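PDB 4AK9: cpftsy from Physcomitrella patens, which probably acts as the GTP-hydrolysing receptor for the chloroplast signal recognition particle in delivering proteins to the thylakoid membrane. Local coordinates for residues 97-101 with 307-313; 145-150 with 200-206; 172-176 with 190-194. All blocks are in the same frame, centred on the assembly; numbering follows the deposited sequence.

Interaction 1: 97-101 with 307-313; sequences FKLLT and FDAQSFV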
ATOM      1  N   PHE A  97     -11.980  11.638  11.582  1.00 20.39           N
ATOM      2  CA  PHE A  97     -11.785  13.048  11.885  1.00 21.81           C
ATOM      3  C   PHE A  97     -10.897  13.256  13.119  1.00 22.10           C
ATOM      4  O   PHE A  97     -10.010  14.094  13.119  1.00 19.69           O
ATOM      5  CB  PHE A  97     -13.130  13.753  12.074  1.00 18.46           C
ATOM      6  CG  PHE A  97     -12.992  15.196  12.440  1.00 22.36           C
ATOM      7  CD1 PHE A  97     -12.762  16.141  11.464  1.00 22.55           C
ATOM      8  CD2 PHE A  97     -13.064  15.605  13.768  1.00 27.21           C
ATOM      9  CE1 PHE A  97     -12.611  17.481  11.805  1.00 22.61           C
ATOM     10  CE2 PHE A  97     -12.932  16.941  14.104  1.00 31.21           C
ATOM     11  CZ  PHE A  97     -12.701  17.879  13.120  1.00 21.79           C
ATOM     12  N   LYS A  98     -11.133  12.483  14.177  1.00 20.84           N
ATOM     13  CA  LYS A  98     -10.302  12.614  15.373  1.00 22.85           C
ATOM     14  C   LYS A  98      -8.840  12.286  15.135  1.00 23.33           C
ATOM     15  O   LYS A  98      -7.963  13.017  15.594  1.00 22.39           O
ATOM     16  CB  LYS A  98     -10.867  11.752  16.503  1.00 25.93           C
ATOM     17  CG  LYS A  98     -12.169  12.312  17.010  1.00 32.78           C
ATOM     18  CD  LYS A  98     -12.772  11.488  18.136  1.00 41.12           C
ATOM     19  CE  LYS A  98     -11.934  11.561  19.419  1.00 53.84           C
ATOM     20  NZ  LYS A  98     -10.797  10.586  19.465  1.00 54.36           N
ATOM     21  N   LEU A  99      -8.579  11.190  14.425  1.00 20.66           N
ATOM     22  CA  LEU A  99      -7.206  10.808  14.121  1.00 19.03           C
ATOM     23  C   LEU A  99      -6.514  11.917  13.353  1.00 19.56           C
ATOM     24  O   LEU A  99      -5.318  12.136  13.541  1.00 20.34           O
ATOM     25  CB  LEU A  99      -7.171   9.553  13.263  1.00 23.46           C
ATOM     26  CG  LEU A  99      -7.416   8.223  13.957  1.00 29.48           C
ATOM     27  CD1 LEU A  99      -6.968   7.115  12.997  1.00 30.09           C
ATOM     28  CD2 LEU A  99      -6.623   8.166  15.258  1.00 33.39           C
ATOM     29  N   LEU A 100      -7.261  12.626  12.495  1.00 19.65           N
ATOM     30  CA  LEU A 100      -6.673  13.697  11.668  1.00 19.17           C
ATOM     31  C   LEU A 100      -6.378  14.993  12.419  1.00 20.40           C
ATOM     32  O   LEU A 100      -5.636  15.842  11.943  1.00 22.03           O
ATOM     33  CB  LEU A 100      -7.555  13.992  10.431  1.00 16.51           C
ATOM     34  CG  LEU A 100      -7.526  12.943   9.297  1.00 18.80           C
ATOM     35  CD1 LEU A 100      -8.746  13.175   8.350  1.00 18.32           C
ATOM     36  CD2 LEU A 100      -6.217  13.051   8.510  1.00 17.79           C
ATOM     37  N   THR A 101      -6.969  15.153  13.600  1.00 23.20           N
ATOM     38  CA  THR A 101      -6.954  16.447  14.248  1.00 21.76           C
ATOM     39  C   THR A 101      -6.485  16.456  15.712  1.00 22.97           C
ATOM     40  O   THR A 101      -6.089  17.501  16.220  1.00 24.83           O
ATOM     41  CB  THR A 101      -8.383  17.042  14.254  1.00 21.22           C
ATOM     42  OG1 THR A 101      -9.281  16.081  14.848  1.00 23.97           O
ATOM     43  CG2 THR A 101      -8.859  17.368  12.832  1.00 21.44           C
ATOM     44  N   PHE A 307      -5.546  21.707   3.134  1.00 20.60           N
ATOM     45  CA  PHE A 307      -6.204  20.562   3.719  1.00 20.00           C
ATOM     46  C   PHE A 307      -7.159  20.953   4.851  1.00 24.87           C
ATOM     47  O   PHE A 307      -6.859  21.814   5.678  1.00 25.70           O
ATOM     48  CB  PHE A 307      -5.161  19.563   4.237  1.00 25.40           C
ATOM     49  CG  PHE A 307      -5.760  18.277   4.720  1.00 20.87           C
ATOM     50  CD1 PHE A 307      -6.206  17.334   3.819  1.00 22.18           C
ATOM     51  CD2 PHE A 307      -5.878  18.024   6.084  1.00 22.58           C
ATOM     52  CE1 PHE A 307      -6.785  16.129   4.261  1.00 19.76           C
ATOM     53  CE2 PHE A 307      -6.427  16.832   6.525  1.00 22.06           C
ATOM     54  CZ  PHE A 307      -6.886  15.893   5.612  1.00 20.04           C
ATOM     55  N   ASP A 308      -8.321  20.318   4.896  1.00 22.21           N
ATOM     56  CA  ASP A 308      -9.209  20.446   6.043  1.00 27.52           C
ATOM     57  C   ASP A 308      -9.786  19.068   6.345  1.00 21.65           C
ATOM     58  O   ASP A 308     -10.341  18.420   5.460  1.00 21.56           O
ATOM     59  CB  ASP A 308     -10.347  21.428   5.747  1.00 28.24           C
ATOM     60  CG  ASP A 308     -11.347  21.496   6.869  1.00 35.40           C
ATOM     61  OD1 ASP A 308     -10.983  22.021   7.953  1.00 40.02           O
ATOM     62  OD2 ASP A 308     -12.495  21.018   6.699  1.00 29.12           O
ATOM     63  N   ALA A 309      -9.659  18.633   7.596  1.00 23.47           N
ATOM     64  CA  ALA A 309     -10.009  17.266   7.980  1.00 21.45           C
ATOM     65  C   ALA A 309     -11.494  16.976   7.759  1.00 22.80           C
ATOM     66  O   ALA A 309     -11.865  15.956   7.222  1.00 20.05           O
ATOM     67  CB  ALA A 309      -9.638  17.030   9.426  1.00 23.38           C
ATOM     68  N   GLN A 310     -12.362  17.891   8.171  1.00 21.76           N
ATOM     69  CA  GLN A 310     -13.784  17.648   7.919  1.00 25.58           C
ATOM     70  C   GLN A 310     -14.134  17.538   6.421  1.00 21.83           C
ATOM     71  O   GLN A 310     -14.878  16.643   6.018  1.00 23.15           O
ATOM     72  CB  GLN A 310     -14.656  18.682   8.632  1.00 27.79           C
ATOM     73  CG  GLN A 310     -16.118  18.254   8.727  1.00 30.21           C
ATOM     74  CD  GLN A 310     -16.302  16.911   9.412  1.00 29.86           C
ATOM     75  OE1 GLN A 310     -15.992  16.749  10.599  1.00 31.99           O
ATOM     76  NE2 GLN A 310     -16.810  15.923   8.658  1.00 33.67           N
ATOM     77  N   SER A 311     -13.599  18.436   5.602  1.00 23.83           N
ATOM     78  CA  SER A 311     -13.862  18.385   4.158  1.00 26.85           C
ATOM     79  C   SER A 311     -13.363  17.091   3.550  1.00 21.54           C
ATOM     80  O   SER A 311     -14.002  16.517   2.662  1.00 22.92           O
ATOM     81  CB  SER A 311     -13.143  19.533   3.456  1.00 29.16           C
ATOM     82  OG  SER A 311     -13.477  20.759   4.096  1.00 39.43           O
ATOM     83  N   PHE A 312     -12.207  16.640   4.018  1.00 20.44           N
ATOM     84  CA  PHE A 312     -11.638  15.402   3.512  1.00 23.99           C
ATOM     85  C   PHE A 312     -12.544  14.228   3.854  1.00 20.13           C
ATOM     86  O   PHE A 312     -12.840  13.379   2.995  1.00 22.59           O
ATOM     87  CB  PHE A 312     -10.235  15.210   4.106  1.00 21.83           C
ATOM     88  CG  PHE A 312      -9.613  13.884   3.799  1.00 20.63           C
ATOM     89  CD1 PHE A 312      -9.076  13.621   2.546  1.00 23.22           C
ATOM     90  CD2 PHE A 312      -9.562  12.884   4.778  1.00 24.18           C
ATOM     91  CE1 PHE A 312      -8.492  12.362   2.276  1.00 26.04           C
ATOM     92  CE2 PHE A 312      -8.972  11.620   4.507  1.00 21.78           C
ATOM     93  CZ  PHE A 312      -8.433  11.385   3.248  1.00 21.26           C
ATOM     94  N   VAL A 313     -13.008  14.176   5.103  1.00 17.88           N
ATOM     95  CA  VAL A 313     -13.828  13.054   5.522  1.00 22.06           C
ATOM     96  C   VAL A 313     -15.136  13.061   4.718  1.00 25.95           C
ATOM     97  O   VAL A 313     -15.604  12.010   4.238  1.00 25.80           O
ATOM     98  CB  VAL A 313     -14.111  13.069   7.054  1.00 22.90           C
ATOM     99  CG1 VAL A 313     -15.120  11.970   7.424  1.00 28.59           C
ATOM    100  CG2 VAL A 313     -12.795  12.870   7.834  1.00 25.59           C
TER
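Leu100 and Ala309 form the apolar centre where residues 97-101 of helix 85-101 lie against the start of helix 309-316. The two short axes run at 144° to each other and approach to 9.7 Å. Ala309 CB is the hub: it touches Leu100 CB at 3.8 Å and Thr101 CG2 at 3.5 Å, and Phe97 CE1 reaches it as well. The fork of Leu100 is shared out, CD1 meeting Phe312 CD2 at 3.7 Å and also Val313 CG2, while CD2 meets Phe307 CZ. Phe307 and Phe312 each cross the leucine at about a right angle. Val313 CG2 also lies near Phe97 CB.

Aromatic and amide groups meet at the side of this core. A chi1 of 178° turns the Phe97 ring away from its own backbone N and towards Gln310, whose chain bends at chi2 to bring OE1 over one ring face, 3.4 Å from Phe97 CD1. Ring and amide planes are 23° apart, although the two side chains cross at about a right angle. Gln310 NE2 is hydrogen-bonded to Asp314.

The side-chain bonds of Thr101 and Asp308 close within their own segments. Thr101 OG1 lies 2.7 Å from Phe97 O, which leaves its methyl group for Ala309. Asp308 N-caps the second helix: its OD2 accepts from Ser311 N (3.0 Å) and Ser311 OG.

No hydrogen bond joins the segments. Cohesion between the helical-bundle region and the C-terminal helix of the GTPase region therefore rests here on the fit of methyl groups and rings, while Thr101, Asp308 and Ser311 find hydrogen-bond partners in their own segments.

Interaction 2: 145-150 with 200-206; sequences VKVLMA and FDVVLCD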
ATOM      1  N   VAL A 145       0.189  38.788  -2.347  1.00 42.91           N
ATOM      2  CA  VAL A 145       1.474  38.531  -1.699  1.00 45.46           C
ATOM      3  C   VAL A 145       2.622  38.575  -2.728  1.00 42.35           C
ATOM      4  O   VAL A 145       2.510  38.034  -3.833  1.00 43.02           O
ATOM      5  CB  VAL A 145       1.435  37.155  -0.973  1.00 36.89           C
ATOM      6  CG1 VAL A 145       2.782  36.812  -0.336  1.00 34.92           C
ATOM      7  CG2 VAL A 145       0.311  37.145   0.065  1.00 41.43           C
ATOM      8  N   LYS A 146       3.714  39.234  -2.358  1.00 34.74           N
ATOM      9  CA  LYS A 146       4.885  39.354  -3.227  1.00 35.08           C
ATOM     10  C   LYS A 146       5.878  38.183  -3.024  1.00 35.43           C
ATOM     11  O   LYS A 146       6.503  38.052  -1.957  1.00 30.63           O
ATOM     12  CB  LYS A 146       5.569  40.690  -2.949  1.00 39.99           C
ATOM     13  CG  LYS A 146       6.816  40.965  -3.759  1.00 43.54           C
ATOM     14  CD  LYS A 146       7.313  42.378  -3.446  1.00 51.76           C
ATOM     15  CE  LYS A 146       8.597  42.709  -4.205  1.00 54.07           C
ATOM     16  NZ  LYS A 146       9.278  43.882  -3.567  1.00 55.20           N
ATOM     17  N   VAL A 147       6.047  37.366  -4.065  1.00 32.43           N
ATOM     18  CA  VAL A 147       6.752  36.087  -3.954  1.00 29.79           C
ATOM     19  C   VAL A 147       8.089  36.088  -4.675  1.00 27.55           C
ATOM     20  O   VAL A 147       8.190  36.579  -5.808  1.00 28.08           O
ATOM     21  CB  VAL A 147       5.919  34.929  -4.588  1.00 30.44           C
ATOM     22  CG1 VAL A 147       6.692  33.620  -4.556  1.00 28.78           C
ATOM     23  CG2 VAL A 147       4.581  34.797  -3.888  1.00 33.10           C
ATOM     24  N   LEU A 148       9.110  35.531  -4.022  1.00 23.32           N
ATOM     25  CA  LEU A 148      10.398  35.283  -4.660  1.00 19.43           C
ATOM     26  C   LEU A 148      10.704  33.790  -4.653  1.00 28.34           C
ATOM     27  O   LEU A 148      10.648  33.152  -3.605  1.00 27.48           O
ATOM     28  CB  LEU A 148      11.520  36.029  -3.928  1.00 26.91           C
ATOM     29  CG  LEU A 148      12.948  35.726  -4.396  1.00 26.08           C
ATOM     30  CD1 LEU A 148      13.166  36.296  -5.796  1.00 35.28           C
ATOM     31  CD2 LEU A 148      14.021  36.295  -3.421  1.00 32.42           C
ATOM     32  N   MET A 149      11.048  33.236  -5.813  1.00 28.06           N
ATOM     33  CA  MET A 149      11.402  31.822  -5.882  1.00 27.57           C
ATOM     34  C   MET A 149      12.901  31.641  -5.849  1.00 30.99           C
ATOM     35  O   MET A 149      13.650  32.469  -6.379  1.00 33.13           O
ATOM     36  CB  MET A 149      10.819  31.169  -7.145  1.00 23.96           C
ATOM     37  CG  MET A 149       9.313  31.151  -7.189  1.00 29.32           C
ATOM     38  SD  MET A 149       8.768  30.398  -8.744  1.00 33.13           S
ATOM     39  CE  MET A 149       7.020  30.466  -8.586  1.00 29.35           C
ATOM     40  N   ALA A 150      13.354  30.553  -5.224  1.00 22.37           N
ATOM     41  CA  ALA A 150      14.778  30.249  -5.155  1.00 24.41           C
ATOM     42  C   ALA A 150      15.052  28.864  -5.700  1.00 33.68           C
ATOM     43  O   ALA A 150      14.520  27.849  -5.176  1.00 26.72           O
ATOM     44  CB  ALA A 150      15.277  30.358  -3.710  1.00 26.37           C
ATOM     45  N   PHE A 200      10.267  41.593  -0.075  1.00 41.07           N
ATOM     46  CA  PHE A 200       9.411  40.481  -0.531  1.00 37.34           C
ATOM     47  C   PHE A 200       8.660  39.895   0.661  1.00 29.86           C
ATOM     48  O   PHE A 200       9.169  39.925   1.781  1.00 33.54           O
ATOM     49  CB  PHE A 200      10.267  39.388  -1.166  1.00 29.87           C
ATOM     50  CG  PHE A 200      10.659  39.662  -2.601  1.00 35.64           C
ATOM     51  CD1 PHE A 200      11.830  40.358  -2.903  1.00 42.05           C
ATOM     52  CD2 PHE A 200       9.862  39.212  -3.650  1.00 34.46           C
ATOM     53  CE1 PHE A 200      12.200  40.606  -4.228  1.00 37.35           C
ATOM     54  CE2 PHE A 200      10.219  39.457  -4.975  1.00 35.30           C
ATOM     55  CZ  PHE A 200      11.389  40.151  -5.267  1.00 45.43           C
ATOM     56  N   ASP A 201       7.472  39.339   0.441  1.00 29.16           N
ATOM     57  CA  ASP A 201       6.694  38.818   1.566  1.00 31.12           C
ATOM     58  C   ASP A 201       7.012  37.359   1.868  1.00 34.45           C
ATOM     59  O   ASP A 201       6.936  36.930   3.021  1.00 31.45           O
ATOM     60  CB  ASP A 201       5.203  38.952   1.308  1.00 31.97           C
ATOM     61  CG  ASP A 201       4.771  40.404   1.140  1.00 48.65           C
ATOM     62  OD1 ASP A 201       4.834  41.167   2.134  1.00 43.90           O
ATOM     63  OD2 ASP A 201       4.359  40.777   0.018  1.00 45.34           O
ATOM     64  N   VAL A 202       7.339  36.595   0.828  1.00 25.83           N
ATOM     65  CA  VAL A 202       7.496  35.138   0.980  1.00 28.78           C
ATOM     66  C   VAL A 202       8.578  34.688   0.024  1.00 25.85           C
ATOM     67  O   VAL A 202       8.630  35.173  -1.111  1.00 29.07           O
ATOM     68  CB  VAL A 202       6.208  34.380   0.590  1.00 29.98           C
ATOM     69  CG1 VAL A 202       6.453  32.890   0.627  1.00 37.32           C
ATOM     70  CG2 VAL A 202       5.055  34.714   1.540  1.00 36.51           C
ATOM     71  N   VAL A 203       9.459  33.803   0.488  1.00 21.77           N
ATOM     72  CA  VAL A 203      10.443  33.180  -0.375  1.00 20.57           C
ATOM     73  C   VAL A 203      10.107  31.688  -0.435  1.00 29.22           C
ATOM     74  O   VAL A 203       9.959  31.045   0.604  1.00 26.46           O
ATOM     75  CB  VAL A 203      11.855  33.290   0.186  1.00 26.59           C
ATOM     76  CG1 VAL A 203      12.857  32.594  -0.730  1.00 21.54           C
ATOM     77  CG2 VAL A 203      12.233  34.758   0.408  1.00 25.32           C
ATOM     78  N   LEU A 204       9.981  31.158  -1.646  1.00 23.12           N
ATOM     79  CA  LEU A 204       9.669  29.737  -1.864  1.00 23.45           C
ATOM     80  C   LEU A 204      10.918  29.041  -2.376  1.00 20.75           C
ATOM     81  O   LEU A 204      11.356  29.277  -3.497  1.00 24.99           O
ATOM     82  CB  LEU A 204       8.524  29.592  -2.881  1.00 23.35           C
ATOM     83  CG  LEU A 204       7.059  29.450  -2.456  1.00 31.61           C
ATOM     84  CD1 LEU A 204       6.816  29.949  -1.065  1.00 33.58           C
ATOM     85  CD2 LEU A 204       6.041  30.064  -3.452  1.00 29.04           C
ATOM     86  N   CYS A 205      11.511  28.173  -1.562  1.00 21.21           N
ATOM     87  CA  CYS A 205      12.812  27.532  -1.900  1.00 19.01           C
ATOM     88  C   CYS A 205      12.678  26.113  -2.414  1.00 29.61           C
ATOM     89  O   CYS A 205      12.073  25.266  -1.754  1.00 26.77           O
ATOM     90  CB  CYS A 205      13.715  27.465  -0.650  1.00 23.92           C
ATOM     91  SG  CYS A 205      14.047  29.064   0.124  1.00 29.58           S
ATOM     92  N   ASP A 206      13.265  25.830  -3.564  1.00 24.94           N
ATOM     93  CA  ASP A 206      13.389  24.445  -4.014  1.00 27.75           C
ATOM     94  C   ASP A 206      14.677  23.884  -3.446  1.00 31.16           C
ATOM     95  O   ASP A 206      15.600  24.632  -3.136  1.00 31.29           O
ATOM     96  CB  ASP A 206      13.413  24.375  -5.533  1.00 29.94           C
ATOM     97  CG  ASP A 206      13.108  22.971  -6.065  1.00 38.52           C
ATOM     98  OD1 ASP A 206      12.752  22.072  -5.251  1.00 30.53           O
ATOM     99  OD2 ASP A 206      13.203  22.781  -7.300  1.00 40.23           O
TER
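Two neighbouring parallel strands of the P-loop GTPase sheet, 147-150 and 202-205, meet here, with Lys146 and Phe200 packed together at their entry. The backbone bonds zigzag between the strands: Leu148 N donates to Val202 O, Leu204 N to Leu148 O (2.9 Å), Ala150 N to Leu204 O, and Asp206 N to Ala150 O. At the entry Lys146 O accepts two donors, Asp201 N (2.9 Å) and Val202 N (3.3 Å), while Lys146 N is held by the anti lone pair of Asp201 OD2 at 2.9 Å. Asp201 OD1 has a salt bridge to Arg115.

The Phe200 ring is clasped from both faces. The extended Lys146 chain crosses it, placing CE over the ring centre, 3.7 Å from the centroid. Lys146 NZ follows at 4.4 Å, a cation-pi contact 8° off the ring normal, and bonds to Glu198 O. Leu148 CB presses on the opposite face, 3.9 Å from the centroid. Replacing Phe200 by an alanine is likely to leave the Lys146 chain without its aromatic platform and to open a gap beside Leu148 CB.

Val147 CG1 and Leu204 CD2 touch at 3.8 Å on the sheet face that also carries Val202 and Met149. That face packs on helix 126-142, through Phe140, Ala137 and Leu133 among others. Ala150, Val203 and Phe200 instead meet helix 184-197, and strands 173-175 and 117-123 continue the sheet beyond 147-150 and 202-205 respectively.

Interaction 3: 172-176 with 190-194; sequences SEIVM and QAVRR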
ATOM      1  N   SER A 172       5.992  35.783 -10.310  1.00 33.66           N
ATOM      2  CA  SER A 172       6.940  35.775  -9.196  1.00 32.61           C
ATOM      3  C   SER A 172       8.320  36.074  -9.726  1.00 35.27           C
ATOM      4  O   SER A 172       8.622  35.763 -10.885  1.00 35.00           O
ATOM      5  CB  SER A 172       6.964  34.392  -8.528  1.00 31.43           C
ATOM      6  OG  SER A 172       5.660  34.025  -8.099  1.00 33.44           O
ATOM      7  N   GLU A 173       9.170  36.653  -8.879  1.00 32.11           N
ATOM      8  CA  GLU A 173      10.588  36.813  -9.214  1.00 35.36           C
ATOM      9  C   GLU A 173      11.321  35.529  -8.872  1.00 36.47           C
ATOM     10  O   GLU A 173      10.796  34.699  -8.115  1.00 35.10           O
ATOM     11  CB  GLU A 173      11.198  37.990  -8.438  1.00 39.70           C
ATOM     12  CG  GLU A 173      10.455  39.315  -8.646  1.00 46.36           C
ATOM     13  CD  GLU A 173      10.556  39.828 -10.082  1.00 56.57           C
ATOM     14  OE1 GLU A 173      11.700  39.956 -10.587  1.00 57.46           O
ATOM     15  OE2 GLU A 173       9.494  40.097 -10.704  1.00 57.71           O
ATOM     16  N   ILE A 174      12.525  35.358  -9.408  1.00 29.57           N
ATOM     17  CA  ILE A 174      13.278  34.137  -9.153  1.00 29.34           C
ATOM     18  C   ILE A 174      14.779  34.376  -9.033  1.00 39.06           C
ATOM     19  O   ILE A 174      15.351  35.167  -9.787  1.00 39.65           O
ATOM     20  CB  ILE A 174      12.992  33.048 -10.234  1.00 33.16           C
ATOM     21  CG1 ILE A 174      13.809  31.776  -9.972  1.00 33.02           C
ATOM     22  CG2 ILE A 174      13.293  33.567 -11.646  1.00 31.90           C
ATOM     23  CD1 ILE A 174      13.245  30.544 -10.678  1.00 35.19           C
ATOM     24  N   VAL A 175      15.403  33.709  -8.058  1.00 30.16           N
ATOM     25  CA  VAL A 175      16.856  33.698  -7.929  1.00 35.51           C
ATOM     26  C   VAL A 175      17.375  32.350  -8.401  1.00 43.02           C
ATOM     27  O   VAL A 175      16.901  31.289  -7.938  1.00 36.53           O
ATOM     28  CB  VAL A 175      17.307  33.901  -6.463  1.00 37.27           C
ATOM     29  CG1 VAL A 175      18.804  33.605  -6.318  1.00 33.57           C
ATOM     30  CG2 VAL A 175      16.953  35.316  -5.952  1.00 35.38           C
ATOM     31  N   MET A 176      18.350  32.372  -9.310  1.00 42.33           N
ATOM     32  CA  MET A 176      18.944  31.137  -9.818  1.00 43.86           C
ATOM     33  C   MET A 176      20.462  31.051  -9.616  1.00 43.16           C
ATOM     34  O   MET A 176      21.095  32.026  -9.209  1.00 56.46           O
ATOM     35  CB  MET A 176      18.578  30.953 -11.290  1.00 51.69           C
ATOM     36  CG  MET A 176      17.075  30.994 -11.528  1.00 52.25           C
ATOM     37  SD  MET A 176      16.632  30.628 -13.232  1.00 64.74           S
ATOM     38  CE  MET A 176      17.582  29.120 -13.471  1.00 50.67           C
ATOM     39  N   GLN A 190      21.499  33.711  -0.974  1.00 34.29           N
ATOM     40  CA  GLN A 190      21.340  34.853  -1.870  1.00 34.41           C
ATOM     41  C   GLN A 190      19.869  35.258  -2.015  1.00 35.98           C
ATOM     42  O   GLN A 190      19.546  36.440  -1.982  1.00 32.46           O
ATOM     43  CB  GLN A 190      21.947  34.527  -3.233  1.00 37.41           C
ATOM     44  CG  GLN A 190      21.842  35.658  -4.261  1.00 45.31           C
ATOM     45  CD  GLN A 190      22.479  35.280  -5.594  1.00 53.81           C
ATOM     46  OE1 GLN A 190      23.283  34.338  -5.670  1.00 49.41           O
ATOM     47  NE2 GLN A 190      22.114  36.006  -6.655  1.00 51.34           N
ATOM     48  N   ALA A 191      18.963  34.290  -2.169  1.00 26.78           N
ATOM     49  CA  ALA A 191      17.554  34.641  -2.293  1.00 27.94           C
ATOM     50  C   ALA A 191      16.986  35.197  -1.008  1.00 26.99           C
ATOM     51  O   ALA A 191      16.168  36.106  -1.041  1.00 25.93           O
ATOM     52  CB  ALA A 191      16.730  33.423  -2.728  1.00 29.29           C
ATOM     53  N   VAL A 192      17.390  34.636   0.137  1.00 25.66           N
ATOM     54  CA  VAL A 192      16.846  35.158   1.383  1.00 32.07           C
ATOM     55  C   VAL A 192      17.321  36.596   1.627  1.00 25.37           C
ATOM     56  O   VAL A 192      16.510  37.462   2.004  1.00 29.06           O
ATOM     57  CB  VAL A 192      17.136  34.260   2.587  1.00 28.50           C
ATOM     58  CG1 VAL A 192      16.547  34.872   3.828  1.00 27.46           C
ATOM     59  CG2 VAL A 192      16.502  32.866   2.349  1.00 29.65           C
ATOM     60  N   ARG A 193      18.596  36.838   1.363  1.00 31.07           N
ATOM     61  CA  ARG A 193      19.159  38.187   1.514  1.00 34.22           C
ATOM     62  C   ARG A 193      18.425  39.169   0.629  1.00 35.05           C
ATOM     63  O   ARG A 193      18.040  40.254   1.067  1.00 36.44           O
ATOM     64  CB  ARG A 193      20.641  38.192   1.145  1.00 37.66           C
ATOM     65  CG  ARG A 193      21.528  37.497   2.161  1.00 44.53           C
ATOM     66  CD  ARG A 193      22.995  37.884   1.959  1.00 51.15           C
ATOM     67  NE  ARG A 193      23.507  37.508   0.637  1.00 54.81           N
ATOM     68  CZ  ARG A 193      24.055  36.324   0.367  1.00 49.65           C
ATOM     69  NH1 ARG A 193      24.149  35.409   1.323  1.00 41.83           N
ATOM     70  NH2 ARG A 193      24.513  36.050  -0.853  1.00 51.08           N
ATOM     71  N   ARG A 194      18.210  38.765  -0.623  1.00 33.54           N
ATOM     72  CA  ARG A 194      17.530  39.623  -1.586  1.00 36.12           C
ATOM     73  C   ARG A 194      16.111  39.931  -1.143  1.00 35.58           C
ATOM     74  O   ARG A 194      15.614  41.041  -1.329  1.00 34.86           O
ATOM     75  CB  ARG A 194      17.542  38.987  -2.981  1.00 32.92           C
ATOM     76  CG  ARG A 194      16.753  39.799  -3.995  1.00 40.70           C
ATOM     77  CD  ARG A 194      16.957  39.329  -5.425  1.00 44.43           C
ATOM     78  NE  ARG A 194      15.913  39.899  -6.275  1.00 45.91           N
ATOM     79  CZ  ARG A 194      15.582  39.441  -7.475  1.00 44.05           C
ATOM     80  NH1 ARG A 194      16.219  38.389  -7.989  1.00 41.85           N
ATOM     81  NH2 ARG A 194      14.602  40.027  -8.154  1.00 49.85           N
TER
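Val175 presents its two methyl groups to helix 184-197, and Arg194 reaches back from that helix past them. From CB of Val175, 3.8 Å from Ala191 CB, the branches part. A chi1 of 169° sets CG1 opposite the valine's own N, beside the amide end of Gln190 and 4.1 Å from its CD. CG2 packs on Ala191 CB at 3.7 Å and has Arg194 on another side, with CD at 4.0 Å and NH1 at 3.8 Å.

The arginine, extended from CG to NE, slides past the valine in the opposite direction and carries its guanidinium to the start of the strand. There Glu173 OE1 stands near the guanidinium plane at its edge, 3.8 Å from Arg194 NH2, a long salt bridge with carboxylate and guanidinium planes 62° apart. Arg194 NE has a further, weak ion pair with Glu198. These charged groups border the apolar valine-alanine contact.

Val175 CB points to this helix, whereas Ile174, pointing the other way, packs on Leu163 and Ala167 of helix 158-170. Helices thus flank the edge strand 173-175 on both faces, the layered alpha-beta-alpha arrangement of P-loop GTPases.

How the interactions relate
Interactions 2 and 3 are one continuous piece of the GTPase fold, their centres 7 Å apart. Strand 147-150 joins them: Met149 O lies 2.7 Å from Val175 N and Met149 N 2.7 Å from Glu173 O, both probable hydrogen bonds, and Ala150 CB packs on Ala191 CB at 3.5 Å. Helix 184-197 of interaction 3 leads along the chain into strand 202-205 of interaction 2. Interaction 1 lies across the centre of the chain, with its centre 29 Å from that of interaction 2 and 35 Å from that of interaction 3. Asp206, closing interaction 2, touches the probable P-loop, which sets that end of interaction 2 beside the presumed nucleotide site.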